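Local structure of integral membrane indolylacetylinositol arabinosyltransferase EmbC (Mycolicibacterium smegmatis, 7BVE) at residues L737-A742 against P942-E947; S866-F871 against Q935-L940; V878-D883 against S914-E919; L1018-S1023 against L1043-P1048. The protein probably acts as a membrane-embedded arabinosyltransferase that polymerises arabinose into the arabinan of the mycobacterial cell wall. All blocks are in the same frame, centred on the assembly; numbering follows the deposited sequence.

Contact 1: L737-A742 against P942-E947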
# COMPACT_ATOMS: atom_id res chain seq x y z
N LEU A 737 -35.39 2.62 16.40
CA LEU A 737 -36.16 2.84 17.62
C LEU A 737 -35.29 3.54 18.66
O LEU A 737 -34.12 3.21 18.82
CB LEU A 737 -36.66 1.51 18.16
CG LEU A 737 -37.59 0.76 17.22
CD1 LEU A 737 -37.92 -0.58 17.79
CD2 LEU A 737 -38.84 1.55 16.99
N VAL A 738 -35.88 4.51 19.35
CA VAL A 738 -35.14 5.41 20.22
C VAL A 738 -35.85 5.49 21.56
O VAL A 738 -37.04 5.81 21.61
CB VAL A 738 -35.02 6.82 19.60
CG1 VAL A 738 -34.47 7.81 20.59
CG2 VAL A 738 -34.12 6.80 18.39
N GLU A 739 -35.14 5.22 22.65
CA GLU A 739 -35.65 5.50 23.99
C GLU A 739 -35.07 6.81 24.49
O GLU A 739 -33.85 6.99 24.55
CB GLU A 739 -35.38 4.36 24.97
CG GLU A 739 -33.98 3.85 25.10
CD GLU A 739 -33.87 2.92 26.28
OE1 GLU A 739 -34.84 2.85 27.06
OE2 GLU A 739 -32.84 2.23 26.41
N GLN A 740 -35.95 7.74 24.84
CA GLN A 740 -35.52 9.02 25.38
C GLN A 740 -35.09 8.87 26.83
O GLN A 740 -33.94 9.16 27.18
CB GLN A 740 -36.65 10.03 25.25
CG GLN A 740 -36.96 10.43 23.84
CD GLN A 740 -38.13 11.37 23.77
OE1 GLN A 740 -38.80 11.62 24.77
NE2 GLN A 740 -38.39 11.91 22.59
N ASN A 741 -36.00 8.41 27.68
CA ASN A 741 -35.73 8.26 29.11
C ASN A 741 -35.31 6.82 29.36
O ASN A 741 -36.12 5.90 29.21
CB ASN A 741 -36.97 8.63 29.91
CG ASN A 741 -36.67 8.86 31.37
OD1 ASN A 741 -35.51 8.81 31.79
ND2 ASN A 741 -37.71 9.10 32.16
N ALA A 742 -34.06 6.61 29.77
CA ALA A 742 -33.54 5.28 30.05
C ALA A 742 -33.87 4.79 31.45
O ALA A 742 -33.33 3.76 31.86
CB ALA A 742 -32.03 5.24 29.83
N PRO A 942 -29.54 -3.52 36.74
CA PRO A 942 -30.73 -4.36 36.69
C PRO A 942 -31.49 -4.37 35.35
O PRO A 942 -31.27 -3.51 34.57
CB PRO A 942 -31.54 -3.81 37.85
CG PRO A 942 -31.12 -2.40 37.97
CD PRO A 942 -29.67 -2.36 37.57
N PRO A 943 -32.31 -5.41 35.05
CA PRO A 943 -33.07 -5.54 33.81
C PRO A 943 -34.08 -4.43 33.55
O PRO A 943 -34.69 -3.96 34.44
CB PRO A 943 -33.98 -6.72 34.07
CG PRO A 943 -33.17 -7.54 34.96
CD PRO A 943 -32.56 -6.54 35.90
N ARG A 944 -34.41 -4.29 32.28
CA ARG A 944 -35.17 -3.17 31.77
C ARG A 944 -35.88 -3.59 30.50
O ARG A 944 -35.28 -4.24 29.64
CB ARG A 944 -34.22 -2.00 31.51
CG ARG A 944 -34.83 -0.73 31.03
CD ARG A 944 -33.75 0.30 30.86
NE ARG A 944 -32.80 -0.09 29.83
CZ ARG A 944 -31.64 0.52 29.63
NH1 ARG A 944 -30.82 0.13 28.67
NH2 ARG A 944 -31.30 1.54 30.39
N ILE A 945 -37.16 -3.24 30.39
CA ILE A 945 -37.87 -3.34 29.12
C ILE A 945 -38.09 -1.93 28.61
O ILE A 945 -38.94 -1.20 29.14
CB ILE A 945 -39.19 -4.11 29.24
CG1 ILE A 945 -38.90 -5.58 29.54
CG2 ILE A 945 -39.95 -4.05 27.94
CD1 ILE A 945 -40.13 -6.38 29.83
N PRO A 946 -37.34 -1.49 27.60
CA PRO A 946 -37.42 -0.10 27.17
C PRO A 946 -38.70 0.23 26.42
O PRO A 946 -39.30 -0.63 25.77
CB PRO A 946 -36.20 0.03 26.25
CG PRO A 946 -35.91 -1.33 25.81
CD PRO A 946 -36.24 -2.20 26.95
N GLU A 947 -39.11 1.48 26.53
CA GLU A 947 -40.27 2.02 25.83
C GLU A 947 -39.76 2.85 24.66
O GLU A 947 -39.19 3.92 24.87
CB GLU A 947 -41.14 2.84 26.76
CG GLU A 947 -41.77 2.04 27.86
CD GLU A 947 -42.57 2.89 28.81
OE1 GLU A 947 -42.52 4.12 28.68
OE2 GLU A 947 -43.23 2.32 29.70

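Contact 2: S866-F871 against Q935-L940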
# COMPACT_ATOMS: atom_id res chain seq x y z
N SER A 866 -27.60 -3.26 30.85
CA SER A 866 -26.40 -2.52 30.48
C SER A 866 -25.19 -3.17 31.13
O SER A 866 -25.27 -3.65 32.26
CB SER A 866 -26.51 -1.06 30.92
OG SER A 866 -27.61 -0.43 30.31
N ALA A 867 -24.07 -3.17 30.42
CA ALA A 867 -22.91 -3.89 30.92
C ALA A 867 -21.63 -3.26 30.41
O ALA A 867 -21.59 -2.74 29.30
CB ALA A 867 -22.97 -5.36 30.51
N ALA A 868 -20.59 -3.32 31.24
CA ALA A 868 -19.27 -2.85 30.89
C ALA A 868 -18.27 -3.99 30.99
O ALA A 868 -18.59 -5.10 31.43
CB ALA A 868 -18.83 -1.69 31.80
N GLY A 869 -17.04 -3.72 30.56
CA GLY A 869 -15.97 -4.68 30.71
C GLY A 869 -15.88 -5.69 29.59
O GLY A 869 -16.85 -5.91 28.87
N ARG A 870 -14.71 -6.31 29.45
CA ARG A 870 -14.46 -7.28 28.40
C ARG A 870 -14.84 -8.67 28.89
O ARG A 870 -14.34 -9.12 29.92
CB ARG A 870 -13.00 -7.23 27.99
CG ARG A 870 -12.61 -8.17 26.86
CD ARG A 870 -11.14 -7.98 26.52
NE ARG A 870 -10.68 -8.89 25.47
CZ ARG A 870 -9.44 -8.93 25.01
NH1 ARG A 870 -8.52 -8.11 25.51
NH2 ARG A 870 -9.10 -9.78 24.05
N PHE A 871 -15.72 -9.35 28.16
CA PHE A 871 -16.14 -10.70 28.51
C PHE A 871 -16.63 -11.43 27.27
O PHE A 871 -16.70 -10.86 26.18
CB PHE A 871 -17.20 -10.68 29.63
CG PHE A 871 -18.46 -9.92 29.28
CD1 PHE A 871 -18.56 -8.56 29.54
CD2 PHE A 871 -19.56 -10.58 28.77
CE1 PHE A 871 -19.72 -7.87 29.24
CE2 PHE A 871 -20.72 -9.90 28.47
CZ PHE A 871 -20.80 -8.54 28.71
N GLN A 935 -7.33 -7.97 33.99
CA GLN A 935 -7.89 -7.15 32.88
C GLN A 935 -9.31 -7.62 32.54
O GLN A 935 -10.18 -6.75 32.37
CB GLN A 935 -6.97 -7.20 31.66
CG GLN A 935 -6.53 -8.61 31.28
CD GLN A 935 -5.29 -9.05 32.03
OE1 GLN A 935 -4.89 -8.43 33.01
NE2 GLN A 935 -4.68 -10.12 31.56
N HIS A 936 -9.53 -8.94 32.46
CA HIS A 936 -10.90 -9.44 32.15
C HIS A 936 -11.82 -9.11 33.33
O HIS A 936 -11.38 -9.29 34.49
CB HIS A 936 -10.87 -10.94 31.83
CG HIS A 936 -12.06 -11.40 31.06
ND1 HIS A 936 -12.07 -11.48 29.68
CD2 HIS A 936 -13.28 -11.81 31.48
CE1 HIS A 936 -13.25 -11.92 29.28
NE2 HIS A 936 -14.01 -12.13 30.36
N TRP A 937 -13.03 -8.62 33.06
CA TRP A 937 -14.03 -8.29 34.12
C TRP A 937 -15.45 -8.21 33.55
O TRP A 937 -15.64 -8.61 32.44
CB TRP A 937 -13.61 -7.03 34.85
CG TRP A 937 -13.26 -5.89 33.97
CD1 TRP A 937 -12.22 -5.76 33.11
CD2 TRP A 937 -13.98 -4.66 33.94
NE1 TRP A 937 -12.25 -4.53 32.52
CE2 TRP A 937 -13.32 -3.84 33.01
CE3 TRP A 937 -15.12 -4.20 34.59
CZ2 TRP A 937 -13.79 -2.56 32.72
CZ3 TRP A 937 -15.56 -2.94 34.32
CH2 TRP A 937 -14.90 -2.14 33.40
N ILE A 938 -16.41 -7.76 34.35
CA ILE A 938 -17.84 -7.67 33.98
C ILE A 938 -18.47 -6.64 34.91
O ILE A 938 -18.21 -6.76 36.04
CB ILE A 938 -18.43 -9.03 34.32
CG1 ILE A 938 -18.43 -10.02 33.16
CG2 ILE A 938 -19.81 -8.90 34.92
CD1 ILE A 938 -19.12 -11.31 33.47
N ALA A 939 -19.34 -5.74 34.45
CA ALA A 939 -20.10 -4.78 35.31
C ALA A 939 -21.60 -4.98 35.04
O ALA A 939 -21.88 -5.48 33.98
CB ALA A 939 -19.68 -3.38 35.03
N LEU A 940 -22.52 -4.70 35.96
CA LEU A 940 -23.92 -5.06 35.60
C LEU A 940 -24.96 -4.15 36.25
O LEU A 940 -24.75 -3.75 37.41
CB LEU A 940 -24.15 -6.52 36.01
CG LEU A 940 -25.52 -7.10 35.66
CD1 LEU A 940 -25.77 -7.01 34.16
CD2 LEU A 940 -25.64 -8.54 36.13

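Contact 3: V878-D883 against S914-E919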
# COMPACT_ATOMS: atom_id res chain seq x y z
N VAL A 878 -30.00 -15.20 31.14
CA VAL A 878 -31.29 -14.95 31.78
C VAL A 878 -31.83 -16.30 32.20
O VAL A 878 -31.61 -17.30 31.51
CB VAL A 878 -32.27 -14.22 30.83
CG1 VAL A 878 -33.59 -13.89 31.49
CG2 VAL A 878 -31.65 -12.96 30.32
N GLN A 879 -32.51 -16.36 33.34
CA GLN A 879 -33.05 -17.61 33.85
C GLN A 879 -34.53 -17.39 34.16
O GLN A 879 -34.86 -16.87 35.23
CB GLN A 879 -32.26 -18.04 35.08
CG GLN A 879 -32.42 -19.47 35.52
CD GLN A 879 -31.49 -19.78 36.67
OE1 GLN A 879 -30.87 -18.88 37.23
NE2 GLN A 879 -31.36 -21.05 37.01
N TRP A 880 -35.41 -17.77 33.24
CA TRP A 880 -36.83 -17.50 33.45
C TRP A 880 -37.52 -18.67 34.11
O TRP A 880 -37.08 -19.82 34.02
CB TRP A 880 -37.54 -17.19 32.13
CG TRP A 880 -37.65 -18.33 31.17
CD1 TRP A 880 -38.63 -19.29 31.12
CD2 TRP A 880 -36.76 -18.62 30.09
NE1 TRP A 880 -38.39 -20.16 30.09
CE2 TRP A 880 -37.25 -19.78 29.45
CE3 TRP A 880 -35.60 -18.02 29.62
CZ2 TRP A 880 -36.61 -20.34 28.34
CZ3 TRP A 880 -34.97 -18.57 28.53
CH2 TRP A 880 -35.47 -19.72 27.90
N ALA A 881 -38.66 -18.38 34.74
CA ALA A 881 -39.45 -19.41 35.39
C ALA A 881 -40.89 -18.94 35.50
O ALA A 881 -41.20 -17.77 35.24
CB ALA A 881 -38.89 -19.75 36.78
N THR A 882 -41.76 -19.85 35.90
CA THR A 882 -43.14 -19.52 36.22
C THR A 882 -43.24 -19.19 37.71
O THR A 882 -42.23 -18.94 38.37
CB THR A 882 -44.07 -20.67 35.84
OG1 THR A 882 -43.82 -21.79 36.68
CG2 THR A 882 -43.85 -21.08 34.39
N ASP A 883 -44.46 -19.15 38.24
CA ASP A 883 -44.65 -18.93 39.67
C ASP A 883 -44.17 -20.14 40.47
O ASP A 883 -43.36 -20.01 41.40
CB ASP A 883 -46.12 -18.64 39.97
CG ASP A 883 -46.57 -17.28 39.45
OD1 ASP A 883 -45.74 -16.36 39.39
OD2 ASP A 883 -47.77 -17.14 39.12
N SER A 914 -39.44 -12.63 22.27
CA SER A 914 -39.88 -13.82 21.57
C SER A 914 -39.02 -15.02 21.89
O SER A 914 -39.45 -16.16 21.68
CB SER A 914 -39.89 -13.58 20.06
OG SER A 914 -38.56 -13.48 19.56
N SER A 915 -37.79 -14.80 22.38
CA SER A 915 -36.96 -15.89 22.87
C SER A 915 -37.43 -16.43 24.21
O SER A 915 -37.09 -17.56 24.57
CB SER A 915 -35.51 -15.43 22.98
OG SER A 915 -34.97 -15.12 21.71
N ILE A 916 -38.20 -15.64 24.96
CA ILE A 916 -38.76 -16.08 26.23
C ILE A 916 -40.15 -16.65 25.95
O ILE A 916 -40.96 -15.98 25.31
CB ILE A 916 -38.83 -14.93 27.24
CG1 ILE A 916 -37.41 -14.52 27.65
CG2 ILE A 916 -39.64 -15.31 28.44
CD1 ILE A 916 -37.35 -13.26 28.46
N PRO A 917 -40.44 -17.88 26.38
CA PRO A 917 -41.72 -18.50 26.05
C PRO A 917 -42.86 -17.82 26.77
O PRO A 917 -42.67 -17.23 27.86
CB PRO A 917 -41.55 -19.95 26.52
CG PRO A 917 -40.08 -20.16 26.53
CD PRO A 917 -39.50 -18.86 26.95
N PRO A 918 -44.08 -17.87 26.21
CA PRO A 918 -45.18 -17.04 26.74
C PRO A 918 -45.78 -17.50 28.06
O PRO A 918 -46.79 -16.93 28.49
CB PRO A 918 -46.22 -17.10 25.62
CG PRO A 918 -45.47 -17.48 24.40
CD PRO A 918 -44.41 -18.41 24.89
N GLU A 919 -45.21 -18.51 28.71
CA GLU A 919 -45.66 -18.93 30.02
C GLU A 919 -44.75 -18.46 31.14
O GLU A 919 -45.06 -18.69 32.31
CB GLU A 919 -45.81 -20.46 30.08
CG GLU A 919 -44.49 -21.22 30.10
CD GLU A 919 -43.99 -21.61 28.73
OE1 GLU A 919 -44.48 -21.06 27.72
OE2 GLU A 919 -43.09 -22.47 28.65

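Contact 4: L1018-S1023 against L1043-P1048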
# COMPACT_ATOMS: atom_id res chain seq x y z
N LEU A 1018 -15.92 22.68 20.96
CA LEU A 1018 -15.74 23.71 21.97
C LEU A 1018 -17.04 24.25 22.53
O LEU A 1018 -17.06 24.72 23.67
CB LEU A 1018 -14.96 24.88 21.40
CG LEU A 1018 -13.54 24.60 20.92
CD1 LEU A 1018 -12.95 25.85 20.34
CD2 LEU A 1018 -12.71 24.10 22.06
N LEU A 1019 -18.12 24.20 21.77
CA LEU A 1019 -19.35 24.88 22.16
C LEU A 1019 -20.32 23.97 22.89
O LEU A 1019 -21.03 24.42 23.79
CB LEU A 1019 -20.01 25.47 20.92
CG LEU A 1019 -21.26 26.32 21.11
CD1 LEU A 1019 -20.93 27.54 21.89
CD2 LEU A 1019 -21.82 26.68 19.78
N LEU A 1020 -20.34 22.68 22.54
CA LEU A 1020 -21.36 21.74 22.95
C LEU A 1020 -20.71 20.52 23.59
O LEU A 1020 -19.57 20.18 23.30
CB LEU A 1020 -22.19 21.29 21.75
CG LEU A 1020 -22.95 22.36 20.97
CD1 LEU A 1020 -23.47 21.78 19.70
CD2 LEU A 1020 -24.08 22.91 21.78
N ARG A 1021 -21.46 19.85 24.46
CA ARG A 1021 -21.04 18.57 25.02
C ARG A 1021 -21.96 17.45 24.53
O ARG A 1021 -23.18 17.66 24.42
CB ARG A 1021 -20.99 18.62 26.55
CG ARG A 1021 -22.29 18.98 27.20
CD ARG A 1021 -22.20 19.01 28.69
NE ARG A 1021 -23.50 19.34 29.26
CZ ARG A 1021 -23.76 19.39 30.56
NH1 ARG A 1021 -22.80 19.13 31.44
NH2 ARG A 1021 -24.98 19.69 30.98
N PRO A 1022 -21.44 16.28 24.20
CA PRO A 1022 -22.28 15.22 23.65
C PRO A 1022 -22.82 14.29 24.73
O PRO A 1022 -22.37 14.28 25.87
CB PRO A 1022 -21.33 14.47 22.72
CG PRO A 1022 -20.02 14.63 23.37
CD PRO A 1022 -20.01 15.99 23.99
N SER A 1023 -23.80 13.48 24.33
CA SER A 1023 -24.48 12.53 25.21
C SER A 1023 -25.16 11.45 24.38
O SER A 1023 -26.02 11.76 23.56
CB SER A 1023 -25.50 13.26 26.08
OG SER A 1023 -26.24 12.36 26.87
N LEU A 1043 -26.73 17.01 21.81
CA LEU A 1043 -25.73 18.04 21.96
C LEU A 1043 -26.26 19.11 22.90
O LEU A 1043 -27.28 19.74 22.62
CB LEU A 1043 -25.35 18.63 20.60
CG LEU A 1043 -24.70 17.65 19.63
CD1 LEU A 1043 -24.42 18.33 18.32
CD2 LEU A 1043 -23.44 17.07 20.18
N THR A 1044 -25.57 19.31 24.02
CA THR A 1044 -26.02 20.18 25.09
C THR A 1044 -25.03 21.33 25.24
O THR A 1044 -23.82 21.10 25.26
CB THR A 1044 -26.12 19.41 26.41
OG1 THR A 1044 -26.94 18.25 26.22
CG2 THR A 1044 -26.73 20.27 27.50
N PRO A 1045 -25.49 22.58 25.34
CA PRO A 1045 -24.55 23.69 25.52
C PRO A 1045 -23.96 23.70 26.91
O PRO A 1045 -24.58 23.25 27.87
CB PRO A 1045 -25.43 24.92 25.28
CG PRO A 1045 -26.60 24.43 24.55
CD PRO A 1045 -26.85 23.07 25.07
N TRP A 1046 -22.74 24.23 27.02
CA TRP A 1046 -22.16 24.44 28.34
C TRP A 1046 -22.86 25.58 29.07
O TRP A 1046 -23.12 25.48 30.27
CB TRP A 1046 -20.67 24.74 28.24
CG TRP A 1046 -19.81 23.65 27.77
CD1 TRP A 1046 -19.21 23.56 26.56
CD2 TRP A 1046 -19.45 22.47 28.48
NE1 TRP A 1046 -18.48 22.41 26.47
CE2 TRP A 1046 -18.62 21.72 27.64
CE3 TRP A 1046 -19.75 21.98 29.75
CZ2 TRP A 1046 -18.08 20.50 28.03
CZ3 TRP A 1046 -19.22 20.77 30.13
CH2 TRP A 1046 -18.39 20.04 29.27
N TYR A 1047 -23.15 26.68 28.38
CA TYR A 1047 -23.90 27.75 29.00
C TYR A 1047 -25.32 27.76 28.43
O TYR A 1047 -25.51 28.18 27.28
CB TYR A 1047 -23.25 29.12 28.79
CG TYR A 1047 -21.96 29.38 29.55
CD1 TYR A 1047 -21.41 28.45 30.42
CD2 TYR A 1047 -21.33 30.60 29.45
CE1 TYR A 1047 -20.24 28.72 31.11
CE2 TYR A 1047 -20.18 30.87 30.13
CZ TYR A 1047 -19.64 29.94 30.96
OH TYR A 1047 -18.48 30.25 31.63
N PRO A 1048 -26.33 27.31 29.18
CA PRO A 1048 -27.68 27.25 28.62
C PRO A 1048 -28.36 28.60 28.46
O PRO A 1048 -29.32 28.70 27.69
CB PRO A 1048 -28.43 26.38 29.64
CG PRO A 1048 -27.36 25.63 30.37
CD PRO A 1048 -26.23 26.59 30.45

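Contact 1: L737-A742 against P942-E947
Segment 737-742 starts in a strand and then curls through a turn, while segment 942-947 runs past it without regular structure. The backbones come nearest at Glu739 and Glu947, whose CA atoms are 6.1 Å apart. No backbone-to-backbone hydrogen bond joins the two segments; every cross-segment bond involves a side chain. CG of Glu739 sits in the crowded position between its backbone N and carbonyl carbon (chi1 53°), and the rest of the chain is extended. It meets Arg944 tip to tip. Arg944 starts with CG anti to the backbone N and bends at chi3 (64°), which turns its guanidinium toward the carboxylate. Glu739 OE2 lies over one face of this group, 3.7 Å from Arg944 NH1. This salt bridge is long and purely electrostatic, since no N-H points at the oxygen. OE2 has a hydrogen bond outside the segments, with the hydroxyl of Tyr1028. The other carboxylate oxygen, Glu739 OE1, touches Pro946 CB at 3.2 Å. At the edge of the guanidinium, Arg944 NH2 gives a weak, bent hydrogen bond to Ala742 O (3.3 Å, 143°). Arg944 thus meets both a carboxylate and a backbone carbonyl, each loosely. CB of Ala742 also lies 3.8 Å from Arg944 NH2. The contact is largely buried within the EmbC C-terminal domain. Strand 736-738 lies between strands 949-950 and 1020-1029 in a mixed sheet, and helix 951-954 packs on Val738. Arg944 and Pro946 also touch strand 862-867, so the contact bridges the mixed sheet and the antiparallel sheet that holds strand 862-867.

Contact 2: S866-F871 against Q935-L940
His936 sets the face of its imidazole against the backbone of Arg870. Its CG is anti to the backbone N (chi1 -160°), and Arg870 O lies over the centre of the ring, 3.0 Å above its plane. The ring makes no hydrogen bond to that oxygen. His936 NE2 instead has a weak bond to Glu875 OE1, and its side chain lies about 5 Å from a bound calcium ion. Trp937 follows with a weak backbone bond, from its N to Arg870 O at 3.4 Å. Its indole takes the crowded chi1 position (49°) and lies flat against Gly869. The Gly869 CA stands 3.6 Å from the centroid of the six-membered ring, close to its normal, in a CH-pi contact. Gly869 has a positive phi, and without a side chain it lets the ring lie directly on the backbone. Trp836 meets the indole edge-to-face. The two segments run roughly antiparallel here. Strand 862-867 belongs to a large antiparallel sheet, and the short, weakly bonded strand 939-940 pairs with 833-834. The family's relation to galactose-binding-like domains is consistent with a beta-sandwich, carbohydrate-binding type of module. Ile938 turns its CB away from the first segment, yet its CG1 reaches Phe871 CB at 3.8 Å, and the two side chains cross at about a right angle. Ala939 N gives the firmer cross-segment bond, to Ala868 O at 3.2 Å, with the donor above the carbonyl plane. The methyls Ala868 CB and Ala939 CB touch at 3.7 Å. Leu940 closes the row, its CD1 lying 3.9 Å from Ser866 O.

Contact 3: V878-D883 against S914-E919
Trp880 holds CG between its backbone N and carbonyl carbon (chi1 67°), the crowded position, and chi2 of 87° turns the indole toward segment 914-919. Thr882 uses the same crowded position for OG1 (chi1 67°). That leaves its CG2 anti to the carbonyl carbon and facing Glu919. The indole receives the ring of Pro917, which crosses it at about a right angle. Pro917 CD is 3.3 Å above the indole plane of Trp880, displaced toward the rim. It lies near CE2, CZ2 and NE1, 3.5 Å from Trp880 CE2. Pro917 CG follows at 3.9 Å from Trp880 NE1. Farther along, Ile916 CG1 approaches Trp880 CE3 at a looser 4.4 Å. At the far end, the Thr882 methyl CG2 lies 3.4 Å from Glu919 O. Thr882 has another task: it is the N-cap residue of the helix that follows, and its OG1 accepts a hydrogen bond from Gln885 N. The touching parts run nearly parallel. One segment is the loop between strand 877-878 and the helix; the other is the loop between strands 907-912 and 922-928. Both loops connect to strands of the large antiparallel sheet of the C-terminal domain, and the contact joins them near the surface. Ile895 of strand 895-899 packs on both Trp880 and Ile916, and Ile923 of strand 922-928 also touches Trp880. No hydrogen bond or salt bridge crosses between the segments. Their fit therefore rests on apolar contact, chiefly the proline ring against the indole.

Contact 4: L1018-S1023 against L1043-P1048
Two short, nearly straight backbone hydrogen bonds pair Arg1021 with Thr1044. Arg1021 N gives one to Thr1044 O (2.8 Å, 173°), and Thr1044 N returns one to Arg1021 O (2.9 Å, 172°). Both donors lie in the plane of the carbonyl they use. These bonds join strands 1020-1029 and 1039-1045 into a beta hairpin, two neighbouring strands of the mixed sheet of the C-terminal domain. Pro1022 and Leu1043 form the next antiparallel pair, a non-hydrogen-bonded one; Leu1020 and Pro1045 form another on the other side. Arg1021 and Thr1044 send their side chains to the same face of the sheet and lie side by side. The arginine runs extended from CG to NE, and Thr1044 CG2 sits at the guanidinium edge, 3.8 Å from Arg1021 NE. Trp1046, just past the strand, turns its indole back across this arginine. Arg1021 CD lies over one face, 4.0 Å from the centroid of the six-membered ring, in a CH-pi contact. At the pyrrole side of the same indole, Trp1046 CD1 is 3.4 Å from Leu1019 O, at the end of helix 1016-1019. Leu1020 CD1 meets Leu1043 CB at 3.8 Å, the two side chains crossing at about a right angle. The other branch, Leu1020 CD2, reaches Pro1045 CG at 4.0 Å. Beyond the hairpin, Tyr1047 meets Phe187 of the concanavalin-like region with ring planes about perpendicular.

How the contacts relate
From the N-terminal side, segment 737-742 opens the longest loop, which contact 1 closes some 200 residues later at 942-947. Segment 866-871 opens the next loop inside it, closed by contact 2 at 935-940. Contact 3, 878-883 with 914-919, is nested inside that one. No two loops cross. Contact 4 follows in series and closes the short loop of hairpin 1020-1029 and 1039-1045. Contacts 1 and 2 touch where Arg944 packs against Ser866, whereas contact 3 joins two surface loops and touches neither. Contacts 1 and 4 share the mixed sheet through neighbouring strands 736-738 and 1020-1029. Contact 1 joins this sheet to the antiparallel sheet with strand 862-867, while contact 4 stays within it.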